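PDB 4KKI: transcobalamin-1 from Homo sapiens, which binds vitamin B12 with femtomolar affinity and protects it from the acidic environment of the stomach. Local coordinates for residues Leu154-Gly159 against Leu195-Lys200; Ser201-Gln206 against Gly212-Ile217; Ser335-Val340 against Thr345-Val350. One frame throughout, in Å; residues are numbered along the deposited sequence.

Along the chain the three contacts follow one another, and none nests in or crosses another. Contact 1 closes a long excursion of the chain, which includes helix 163-169 and two short strands, with a disulfide. Contact 2 takes up the last turn of helix 185-203 and closes a short loop onto the start of helix 213-229. The two touch where Ile217 packs on Val198 and Lys199. Together they tie helices 144-156, 185-203 and 213-229 of the alpha domain. Contact 3 is a hairpin in the C-terminal beta domain, beyond the flexible linker. Its centre lies about 48 Å from that of contact 1 and about 53 Å from that of contact 2.

Contact 1: residues Leu154-Gly159 against Leu195-Lys200; sequences LCLFNG and LTCVKK
Cys155 SG is joined to Cys197 SG by a disulfide of 2.0 Å. No hydrogen bond crosses between the two segments, so this covalent bond carries the contact. Its CB-SG-SG-CB torsion is -94°, a left-handed bridge close to the preferred right angle. In both cysteines the sulfur swings away from its own backbone N (chi1 171° in Cys155, 179° in Cys197), and the two CB atoms point at each other's segment. The backbones come closest at Cys155 CA and Val198 CA, 6.2 Å apart. Cys155 SG also lies 3.6 Å from Val198 N, beside the helix backbone. Leu156 adds a light apolar touch: its CD2 branch reaches 3.9 Å from Cys197 SG.

Just past the bridge, helix 144-156 is brought to an end. Gly159 N bonds to Leu154 O at 2.6 Å, spanning a turn in which Asn158 has left-handed backbone angles, a turn resembling a Schellman motif. The chain is thus turned off the helix soon after Cys155.

The disulfide ties the C-terminal end of helix 144-156 to helix 185-203 in the alpha domain. Tyr161 packs beside Cys155. Leu156 leans on Leu100 of helix 92-102, Leu154 packs on helix 118-135, and Val198 meets Ile217 of helix 213-229.

Contact 2: residues Ser201-Gln206 against Gly212-Ile217; sequences SLINGQ and GSLKNI. With NAG (2-acetamido-2-deoxy-beta-D-glucopyranose), chain E.
Leu202 and Leu214 mark the nearest approach of the two backbones, with their CA atoms 7.1 Å apart. Leu202 sits in the last turn of helix 185-203, and Asn204 is the first residue to leave helical angles. Gly212 holds the N-cap position of the next helix with a positive phi of 105°. Its carbonyl O accepts the first-turn bond from Asn216 N at 3.2 Å.

Apolar packing alone joins the segments. Leu202 makes most of the contact. Its CD1 methyl lies over the first turn of the second helix, 4.0 Å from Leu214 N and 4.2 Å from Leu214 CB. The same methyl meets Ile217 CD1 at 4.2 Å, one turn further along. Ile203 comes in beside it. With chi1 at -60°, its CG1 branch stands beside the backbone N and reaches Leu214 CD2 at 4.1 Å. The Ile203 and Leu214 side chains cross at about a right angle. Ser213 turns its hydroxyl to Asp210 O in the connecting loop.

Asn216 takes no part in this packing and carries a glycan, ND2 being bonded to C1 of the sugar at 1.4 Å. The sequence Asn216-Ile217-Ser218 is an N-glycosylation sequon. The sugar's acetamide methyl C8 comes back over the helix start, 3.5 Å from Ser213 OG.

Two helices running in roughly opposite directions and joined by the 204-212 connection form an alpha-alpha hairpin, a building unit of the alpha6-alpha6 helical barrel.

Contact 3: residues Ser335-Val340 against Thr345-Val350; sequences SVNYSV and TYFTNV. With NAG (2-acetamido-2-deoxy-beta-D-glucopyranose), chain H; NAG (2-acetamido-2-deoxy-beta-D-glucopyranose), chain C.
Val340 N donates to Tyr346 O at 2.7 Å, and Tyr346 N returns a bond to Val340 O at 3.1 Å. Both are nearly straight at the hydrogen, 165° and 169°. The ladder continues with Thr348 N to Tyr338 O at 3.0 Å, while the return bond from Tyr338 N to Thr348 O is weak. A further mutual pair joins Val336 and Val350. Asn337 with Asn349 and Ser339 with Phe347 are the non-hydrogen-bonded pairs between them.

On the face that carries the valines, Val336 CG2 touches Val350 CG2 at 3.6 Å. Val350 CG1 packs against Tyr338 CB. The Tyr338 ring, swung away from its backbone N (chi1 178°), leads off toward helix 358-368 and meets the ring of Phe373. Val340 is about 4 Å from Trp402, a cobalamin-binding residue, measured between side chains.

Sugars lie along the other face. Asn337 ND2 is bonded to C1 of one N-acetylglucosamine, whose C5 stands 3.7 Å above one face of the Phe347 ring, toward its rim. O6 of this sugar settles among three side chains, 3.2 Å from Phe347 CB, with Thr345 CG2 and Ser339 CB close by. Asn349 ND2 is bonded to C1 of a second N-acetylglucosamine at 1.5 Å.

The two strands form an antiparallel beta hairpin. Strand 345-353 is the outer strand of a mixed sheet, and strand 333-341 lies between it and strand 426-432. The hairpin forms one edge of the mixed sheet of the C-terminal beta domain, with one face packed on its helices and the other glycosylated.

Contact 1: residues Leu154-Gly159 against Leu195-Lys200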
loop_
_atom_site.group_PDB
_atom_site.type_symbol
_atom_site.label_atom_id
_atom_site.label_comp_id
_atom_site.label_asym_id
_atom_site.label_seq_id
_atom_site.Cartn_x
_atom_site.Cartn_y
_atom_site.Cartn_z
ATOM N N LEU A 154 -2.833 -7.666 14.384
ATOM C CA LEU A 154 -3.412 -8.119 15.645
ATOM C C LEU A 154 -3.734 -9.610 15.608
ATOM O O LEU A 154 -3.577 -10.315 16.606
ATOM C CB LEU A 154 -4.676 -7.322 15.976
ATOM C CG LEU A 154 -4.477 -5.846 16.320
ATOM C CD1 LEU A 154 -5.817 -5.136 16.437
ATOM C CD2 LEU A 154 -3.677 -5.706 17.604
ATOM N N CYS A 155 -4.183 -10.080 14.450
ATOM C CA CYS A 155 -4.509 -11.489 14.258
ATOM C C CYS A 155 -3.267 -12.379 14.264
ATOM O O CYS A 155 -3.237 -13.412 14.935
ATOM C CB CYS A 155 -5.279 -11.679 12.950
ATOM S SG CYS A 155 -5.507 -13.396 12.476
ATOM N N LEU A 156 -2.244 -11.974 13.516
ATOM C CA LEU A 156 -1.009 -12.750 13.405
ATOM C C LEU A 156 -0.225 -12.832 14.714
ATOM O O LEU A 156 0.537 -13.774 14.927
ATOM C CB LEU A 156 -0.111 -12.168 12.313
ATOM C CG LEU A 156 -0.529 -12.413 10.864
ATOM C CD1 LEU A 156 0.342 -11.601 9.913
ATOM C CD2 LEU A 156 -0.437 -13.895 10.541
ATOM N N PHE A 157 -0.405 -11.844 15.585
ATOM C CA PHE A 157 0.381 -11.780 16.816
ATOM C C PHE A 157 -0.472 -11.904 18.076
ATOM O O PHE A 157 -0.079 -11.449 19.150
ATOM C CB PHE A 157 1.239 -10.510 16.841
ATOM C CG PHE A 157 2.281 -10.474 15.763
ATOM C CD1 PHE A 157 1.968 -10.014 14.495
ATOM C CD2 PHE A 157 3.569 -10.918 16.009
ATOM C CE1 PHE A 157 2.921 -9.990 13.494
ATOM C CE2 PHE A 157 4.528 -10.895 15.012
ATOM C CZ PHE A 157 4.202 -10.433 13.752
ATOM N N ASN A 158 -1.636 -12.531 17.926
ATOM C CA ASN A 158 -2.518 -12.835 19.048
ATOM C C ASN A 158 -2.908 -11.616 19.876
ATOM O O ASN A 158 -2.997 -11.690 21.100
ATOM C CB ASN A 158 -1.893 -13.901 19.952
ATOM C CG ASN A 158 -1.685 -15.220 19.237
ATOM O OD1 ASN A 158 -0.552 -15.652 19.025
ATOM N ND2 ASN A 158 -2.782 -15.868 18.861
ATOM N N GLY A 159 -3.131 -10.494 19.201
ATOM C CA GLY A 159 -3.594 -9.293 19.867
ATOM C C GLY A 159 -5.085 -9.379 20.116
ATOM O O GLY A 159 -5.771 -10.210 19.521
ATOM N N LEU A 195 -8.925 -10.734 6.605
ATOM C CA LEU A 195 -10.076 -11.596 6.849
ATOM C C LEU A 195 -9.684 -13.069 6.829
ATOM O O LEU A 195 -10.232 -13.880 7.576
ATOM C CB LEU A 195 -11.179 -11.325 5.821
ATOM C CG LEU A 195 -11.834 -9.940 5.871
ATOM C CD1 LEU A 195 -12.789 -9.737 4.700
ATOM C CD2 LEU A 195 -12.555 -9.731 7.194
ATOM N N THR A 196 -8.725 -13.407 5.973
ATOM C CA THR A 196 -8.267 -14.785 5.847
ATOM C C THR A 196 -7.513 -15.215 7.098
ATOM O O THR A 196 -7.594 -16.370 7.520
ATOM C CB THR A 196 -7.371 -14.961 4.610
ATOM O OG1 THR A 196 -8.072 -14.504 3.445
ATOM C CG2 THR A 196 -6.990 -16.418 4.425
ATOM N N CYS A 197 -6.783 -14.278 7.694
ATOM C CA CYS A 197 -6.070 -14.558 8.933
ATOM C C CYS A 197 -7.055 -14.868 10.055
ATOM O O CYS A 197 -6.855 -15.808 10.821
ATOM C CB CYS A 197 -5.168 -13.386 9.325
ATOM S SG CYS A 197 -4.269 -13.643 10.878
ATOM N N VAL A 198 -8.116 -14.070 10.148
ATOM C CA VAL A 198 -9.154 -14.286 11.152
ATOM C C VAL A 198 -9.822 -15.644 10.950
ATOM O O VAL A 198 -10.123 -16.347 11.915
ATOM C CB VAL A 198 -10.218 -13.176 11.111
ATOM C CG1 VAL A 198 -11.265 -13.398 12.193
ATOM C CG2 VAL A 198 -9.565 -11.815 11.272
ATOM N N LYS A 199 -10.043 -16.007 9.688
ATOM C CA LYS A 199 -10.602 -17.311 9.347
ATOM C C LYS A 199 -9.730 -18.445 9.885
ATOM O O LYS A 199 -10.226 -19.351 10.554
ATOM C CB LYS A 199 -10.780 -17.443 7.830
ATOM C CG LYS A 199 -11.980 -16.682 7.276
ATOM C CD LYS A 199 -11.780 -16.270 5.821
ATOM C CE LYS A 199 -11.539 -17.468 4.916
ATOM N NZ LYS A 199 -11.321 -17.062 3.496
ATOM N N LYS A 200 -8.434 -18.387 9.599
ATOM C CA LYS A 200 -7.509 -19.417 10.057
ATOM C C LYS A 200 -7.456 -19.435 11.579
ATOM O O LYS A 200 -7.412 -20.498 12.197
ATOM C CB LYS A 200 -6.109 -19.186 9.483
ATOM C CG LYS A 200 -6.073 -19.118 7.968
ATOM C CD LYS A 200 -4.696 -18.746 7.453
ATOM C CE LYS A 200 -3.798 -19.959 7.363
ATOM N NZ LYS A 200 -4.342 -20.948 6.393
#

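Contact 2: residues Ser201-Gln206 against Gly212-Ile217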
loop_
_atom_site.group_PDB
_atom_site.type_symbol
_atom_site.label_atom_id
_atom_site.label_comp_id
_atom_site.label_asym_id
_atom_site.label_seq_id
_atom_site.Cartn_x
_atom_site.Cartn_y
_atom_site.Cartn_z
ATOM N N SER A 201 -7.480 -18.246 12.172
ATOM C CA SER A 201 -7.456 -18.100 13.621
ATOM C C SER A 201 -8.701 -18.705 14.269
ATOM O O SER A 201 -8.625 -19.278 15.355
ATOM C CB SER A 201 -7.321 -16.625 14.002
ATOM O OG SER A 201 -7.312 -16.461 15.408
ATOM N N LEU A 202 -9.841 -18.577 13.596
ATOM C CA LEU A 202 -11.095 -19.159 14.071
ATOM C C LEU A 202 -11.093 -20.683 13.989
ATOM O O LEU A 202 -11.514 -21.364 14.925
ATOM C CB LEU A 202 -12.278 -18.607 13.273
ATOM C CG LEU A 202 -12.817 -17.247 13.710
ATOM C CD1 LEU A 202 -13.887 -16.756 12.747
ATOM C CD2 LEU A 202 -13.363 -17.336 15.126
ATOM N N ILE A 203 -10.630 -21.208 12.859
ATOM C CA ILE A 203 -10.565 -22.648 12.642
ATOM C C ILE A 203 -9.566 -23.293 13.605
ATOM O O ILE A 203 -9.771 -24.416 14.071
ATOM C CB ILE A 203 -10.222 -22.975 11.171
ATOM C CG1 ILE A 203 -11.299 -22.398 10.245
ATOM C CG2 ILE A 203 -10.084 -24.477 10.961
ATOM C CD1 ILE A 203 -11.052 -22.645 8.771
ATOM N N ASN A 204 -8.492 -22.571 13.913
ATOM C CA ASN A 204 -7.569 -22.991 14.963
ATOM C C ASN A 204 -8.172 -22.697 16.333
ATOM O O ASN A 204 -9.367 -22.428 16.449
ATOM C CB ASN A 204 -6.219 -22.284 14.820
ATOM C CG ASN A 204 -5.540 -22.576 13.495
ATOM O OD1 ASN A 204 -5.806 -23.592 12.855
ATOM N ND2 ASN A 204 -4.653 -21.681 13.077
ATOM N N GLY A 205 -7.350 -22.738 17.373
ATOM C CA GLY A 205 -7.835 -22.471 18.715
ATOM C C GLY A 205 -7.471 -21.087 19.217
ATOM O O GLY A 205 -7.634 -20.787 20.399
ATOM N N GLN A 206 -6.985 -20.238 18.316
ATOM C CA GLN A 206 -6.486 -18.921 18.696
ATOM C C GLN A 206 -7.570 -17.958 19.173
ATOM O O GLN A 206 -7.390 -17.259 20.170
ATOM C CB GLN A 206 -5.701 -18.285 17.546
ATOM C CG GLN A 206 -4.207 -18.561 17.573
ATOM C CD GLN A 206 -3.867 -19.999 17.246
ATOM O OE1 GLN A 206 -3.684 -20.354 16.081
ATOM N NE2 GLN A 206 -3.774 -20.835 18.274
ATOM N N GLY A 212 -21.100 -18.603 13.482
ATOM C CA GLY A 212 -21.615 -18.034 12.251
ATOM C C GLY A 212 -20.727 -16.917 11.737
ATOM O O GLY A 212 -20.927 -16.412 10.631
ATOM N N SER A 213 -19.743 -16.529 12.544
ATOM C CA SER A 213 -18.815 -15.471 12.160
ATOM C C SER A 213 -17.950 -15.919 10.991
ATOM O O SER A 213 -17.691 -15.146 10.068
ATOM C CB SER A 213 -17.928 -15.070 13.341
ATOM O OG SER A 213 -18.700 -14.560 14.413
ATOM N N LEU A 214 -17.506 -17.172 11.039
ATOM C CA LEU A 214 -16.677 -17.736 9.982
ATOM C C LEU A 214 -17.416 -17.695 8.652
ATOM O O LEU A 214 -16.822 -17.434 7.606
ATOM C CB LEU A 214 -16.275 -19.173 10.318
ATOM C CG LEU A 214 -15.375 -19.867 9.290
ATOM C CD1 LEU A 214 -14.037 -19.149 9.171
ATOM C CD2 LEU A 214 -15.169 -21.328 9.645
ATOM N N LYS A 215 -18.720 -17.946 8.708
ATOM C CA LYS A 215 -19.569 -17.924 7.524
ATOM C C LYS A 215 -19.601 -16.534 6.895
ATOM O O LYS A 215 -19.340 -16.378 5.703
ATOM C CB LYS A 215 -20.984 -18.381 7.886
ATOM C CG LYS A 215 -21.945 -18.500 6.714
ATOM C CD LYS A 215 -23.262 -19.120 7.169
ATOM C CE LYS A 215 -24.289 -19.157 6.053
ATOM N NZ LYS A 215 -24.704 -17.793 5.627
ATOM N N ASN A 216 -19.913 -15.525 7.702
ATOM C CA ASN A 216 -20.007 -14.155 7.209
ATOM C C ASN A 216 -18.682 -13.614 6.681
ATOM O O ASN A 216 -18.648 -12.934 5.656
ATOM C CB ASN A 216 -20.576 -13.230 8.287
ATOM C CG ASN A 216 -21.989 -13.606 8.686
ATOM O OD1 ASN A 216 -22.659 -14.366 7.985
ATOM N ND2 ASN A 216 -22.452 -13.074 9.814
ATOM N N ILE A 217 -17.595 -13.923 7.379
ATOM C CA ILE A 217 -16.268 -13.498 6.948
ATOM C C ILE A 217 -15.906 -14.146 5.612
ATOM O O ILE A 217 -15.352 -13.494 4.726
ATOM C CB ILE A 217 -15.200 -13.819 8.014
ATOM C CG1 ILE A 217 -15.466 -13.013 9.285
ATOM C CG2 ILE A 217 -13.807 -13.512 7.495
ATOM C CD1 ILE A 217 -14.500 -13.308 10.405
HETATM C C1 NAG E . -23.872 -13.304 9.911
HETATM C C2 NAG E . -24.323 -12.934 11.322
HETATM C C3 NAG E . -25.842 -12.988 11.475
HETATM C C4 NAG E . -26.543 -12.310 10.305
HETATM C C5 NAG E . -25.996 -12.841 8.986
HETATM C C6 NAG E . -26.673 -12.181 7.791
HETATM C C7 NAG E . -22.642 -13.460 12.992
HETATM C C8 NAG E . -22.217 -14.387 14.091
HETATM N N2 NAG E . -23.697 -13.833 12.273
HETATM O O3 NAG E . -26.222 -12.353 12.677
HETATM O O4 NAG E . -27.930 -12.551 10.381
HETATM O O5 NAG E . -24.607 -12.602 8.928
HETATM O O6 NAG E . -26.390 -10.800 7.790
HETATM O O7 NAG E . -22.029 -12.414 12.785
#

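Contact 3: residues Ser335-Val340 against Thr345-Val350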
loop_
_atom_site.group_PDB
_atom_site.type_symbol
_atom_site.label_atom_id
_atom_site.label_comp_id
_atom_site.label_asym_id
_atom_site.label_seq_id
_atom_site.Cartn_x
_atom_site.Cartn_y
_atom_site.Cartn_z
ATOM N N SER A 335 5.442 20.668 -24.043
ATOM C CA SER A 335 4.319 21.502 -23.617
ATOM C C SER A 335 3.065 20.687 -23.315
ATOM O O SER A 335 2.763 19.711 -24.004
ATOM C CB SER A 335 4.009 22.576 -24.663
ATOM O OG SER A 335 4.986 23.602 -24.642
ATOM N N VAL A 336 2.336 21.102 -22.281
ATOM C CA VAL A 336 1.133 20.395 -21.849
ATOM C C VAL A 336 0.004 21.355 -21.478
ATOM O O VAL A 336 0.230 22.544 -21.260
ATOM C CB VAL A 336 1.417 19.506 -20.621
ATOM C CG1 VAL A 336 2.341 18.354 -20.988
ATOM C CG2 VAL A 336 2.009 20.340 -19.494
ATOM N N ASN A 337 -1.209 20.822 -21.400
ATOM C CA ASN A 337 -2.361 21.590 -20.942
ATOM C C ASN A 337 -2.620 21.335 -19.457
ATOM O O ASN A 337 -3.369 20.429 -19.093
ATOM C CB ASN A 337 -3.600 21.238 -21.772
ATOM C CG ASN A 337 -4.840 21.998 -21.332
ATOM O OD1 ASN A 337 -4.755 23.128 -20.847
ATOM N ND2 ASN A 337 -6.004 21.372 -21.493
ATOM N N TYR A 338 -1.992 22.140 -18.605
ATOM C CA TYR A 338 -2.130 21.993 -17.159
ATOM C C TYR A 338 -3.337 22.748 -16.618
ATOM O O TYR A 338 -3.458 23.959 -16.801
ATOM C CB TYR A 338 -0.865 22.475 -16.451
ATOM C CG TYR A 338 -0.932 22.405 -14.942
ATOM C CD1 TYR A 338 -0.919 21.183 -14.282
ATOM C CD2 TYR A 338 -0.994 23.563 -14.175
ATOM C CE1 TYR A 338 -0.972 21.114 -12.904
ATOM C CE2 TYR A 338 -1.047 23.503 -12.795
ATOM C CZ TYR A 338 -1.035 22.275 -12.165
ATOM O OH TYR A 338 -1.086 22.206 -10.792
ATOM N N SER A 339 -4.223 22.027 -15.940
ATOM C CA SER A 339 -5.424 22.637 -15.388
ATOM C C SER A 339 -5.640 22.265 -13.925
ATOM O O SER A 339 -5.289 21.168 -13.490
ATOM C CB SER A 339 -6.652 22.258 -16.221
ATOM O OG SER A 339 -6.885 20.863 -16.187
ATOM N N VAL A 340 -6.212 23.197 -13.170
ATOM C CA VAL A 340 -6.595 22.945 -11.788
ATOM C C VAL A 340 -8.104 23.085 -11.654
ATOM O O VAL A 340 -8.642 24.187 -11.760
ATOM C CB VAL A 340 -5.912 23.924 -10.818
ATOM C CG1 VAL A 340 -6.453 23.735 -9.407
ATOM C CG2 VAL A 340 -4.399 23.739 -10.848
ATOM N N THR A 345 -12.458 26.033 -13.400
ATOM C CA THR A 345 -11.188 25.463 -13.830
ATOM C C THR A 345 -10.220 26.545 -14.299
ATOM O O THR A 345 -10.577 27.407 -15.102
ATOM C CB THR A 345 -11.390 24.429 -14.955
ATOM O OG1 THR A 345 -12.332 23.434 -14.531
ATOM C CG2 THR A 345 -10.073 23.755 -15.303
ATOM N N TYR A 346 -8.998 26.500 -13.778
ATOM C CA TYR A 346 -7.932 27.389 -14.223
ATOM C C TYR A 346 -6.940 26.579 -15.048
ATOM O O TYR A 346 -6.539 25.491 -14.638
ATOM C CB TYR A 346 -7.217 28.016 -13.025
ATOM C CG TYR A 346 -8.137 28.624 -11.986
ATOM C CD1 TYR A 346 -8.632 27.858 -10.937
ATOM C CD2 TYR A 346 -8.503 29.966 -12.046
ATOM C CE1 TYR A 346 -9.466 28.403 -9.982
ATOM C CE2 TYR A 346 -9.342 30.522 -11.092
ATOM C CZ TYR A 346 -9.822 29.734 -10.062
ATOM O OH TYR A 346 -10.656 30.269 -9.107
ATOM N N PHE A 347 -6.543 27.100 -16.204
ATOM C CA PHE A 347 -5.634 26.367 -17.082
ATOM C C PHE A 347 -4.618 27.258 -17.793
ATOM O O PHE A 347 -4.888 28.422 -18.084
ATOM C CB PHE A 347 -6.419 25.548 -18.110
ATOM C CG PHE A 347 -7.202 26.383 -19.080
ATOM C CD1 PHE A 347 -8.470 26.838 -18.757
ATOM C CD2 PHE A 347 -6.673 26.711 -20.317
ATOM C CE1 PHE A 347 -9.193 27.607 -19.647
ATOM C CE2 PHE A 347 -7.390 27.480 -21.212
ATOM C CZ PHE A 347 -8.653 27.927 -20.877
ATOM N N THR A 348 -3.448 26.687 -18.064
ATOM C CA THR A 348 -2.401 27.346 -18.834
ATOM C C THR A 348 -1.686 26.305 -19.678
ATOM O O THR A 348 -1.897 25.105 -19.506
ATOM C CB THR A 348 -1.343 28.018 -17.929
ATOM O OG1 THR A 348 -0.990 27.133 -16.858
ATOM C CG2 THR A 348 -1.864 29.317 -17.351
ATOM N N ASN A 349 -0.833 26.764 -20.573
ATOM C CA ASN A 349 0.057 25.866 -21.254
ATOM C C ASN A 349 1.423 26.090 -20.652
ATOM O O ASN A 349 1.944 27.192 -20.678
ATOM C CB ASN A 349 0.044 26.103 -22.762
ATOM C CG ASN A 349 0.418 27.521 -23.142
ATOM O OD1 ASN A 349 -0.058 28.487 -22.556
ATOM N ND2 ASN A 349 1.276 27.645 -24.138
ATOM N N VAL A 350 1.982 25.051 -20.057
ATOM C CA VAL A 350 3.312 25.155 -19.468
ATOM C C VAL A 350 4.346 24.451 -20.339
ATOM O O VAL A 350 4.035 23.489 -21.043
ATOM C CB VAL A 350 3.360 24.600 -18.024
ATOM C CG1 VAL A 350 2.004 24.754 -17.351
ATOM C CG2 VAL A 350 3.795 23.146 -18.014
HETATM C C1 NAG H . -7.060 22.330 -21.698
HETATM C C2 NAG H . -7.890 21.996 -22.935
HETATM C C3 NAG H . -8.983 23.033 -23.149
HETATM C C4 NAG H . -9.804 23.192 -21.879
HETATM C C5 NAG H . -8.906 23.438 -20.672
HETATM C C6 NAG H . -9.745 23.441 -19.400
HETATM C C7 NAG H . -7.142 20.849 -24.935
HETATM C C8 NAG H . -6.756 21.085 -26.366
HETATM N N2 NAG H . -7.051 21.894 -24.116
HETATM O O3 NAG H . -9.824 22.627 -24.204
HETATM O O4 NAG H . -10.696 24.275 -22.023
HETATM O O5 NAG H . -7.898 22.451 -20.564
HETATM O O6 NAG H . -8.895 23.546 -18.282
HETATM O O7 NAG H . -7.523 19.738 -24.566
HETATM C C1 NAG C . 1.719 28.943 -24.613
HETATM C C2 NAG C . 3.123 29.590 -24.589
HETATM C C3 NAG C . 3.293 30.871 -25.400
HETATM C C4 NAG C . 2.460 30.835 -26.655
HETATM C C5 NAG C . 1.027 30.579 -26.256
HETATM C C6 NAG C . 0.112 30.706 -27.463
HETATM C C7 NAG C . 4.132 28.948 -22.492
HETATM C C8 NAG C . 4.628 29.424 -21.161
HETATM N N2 NAG C . 3.470 29.845 -23.209
HETATM O O3 NAG C . 4.661 31.021 -25.782
HETATM O O4 NAG C . 2.567 32.089 -27.317
HETATM O O5 NAG C . 0.957 29.249 -25.779
HETATM O O6 NAG C . 0.371 29.637 -28.377
HETATM O O7 NAG C . 4.324 27.816 -22.895
#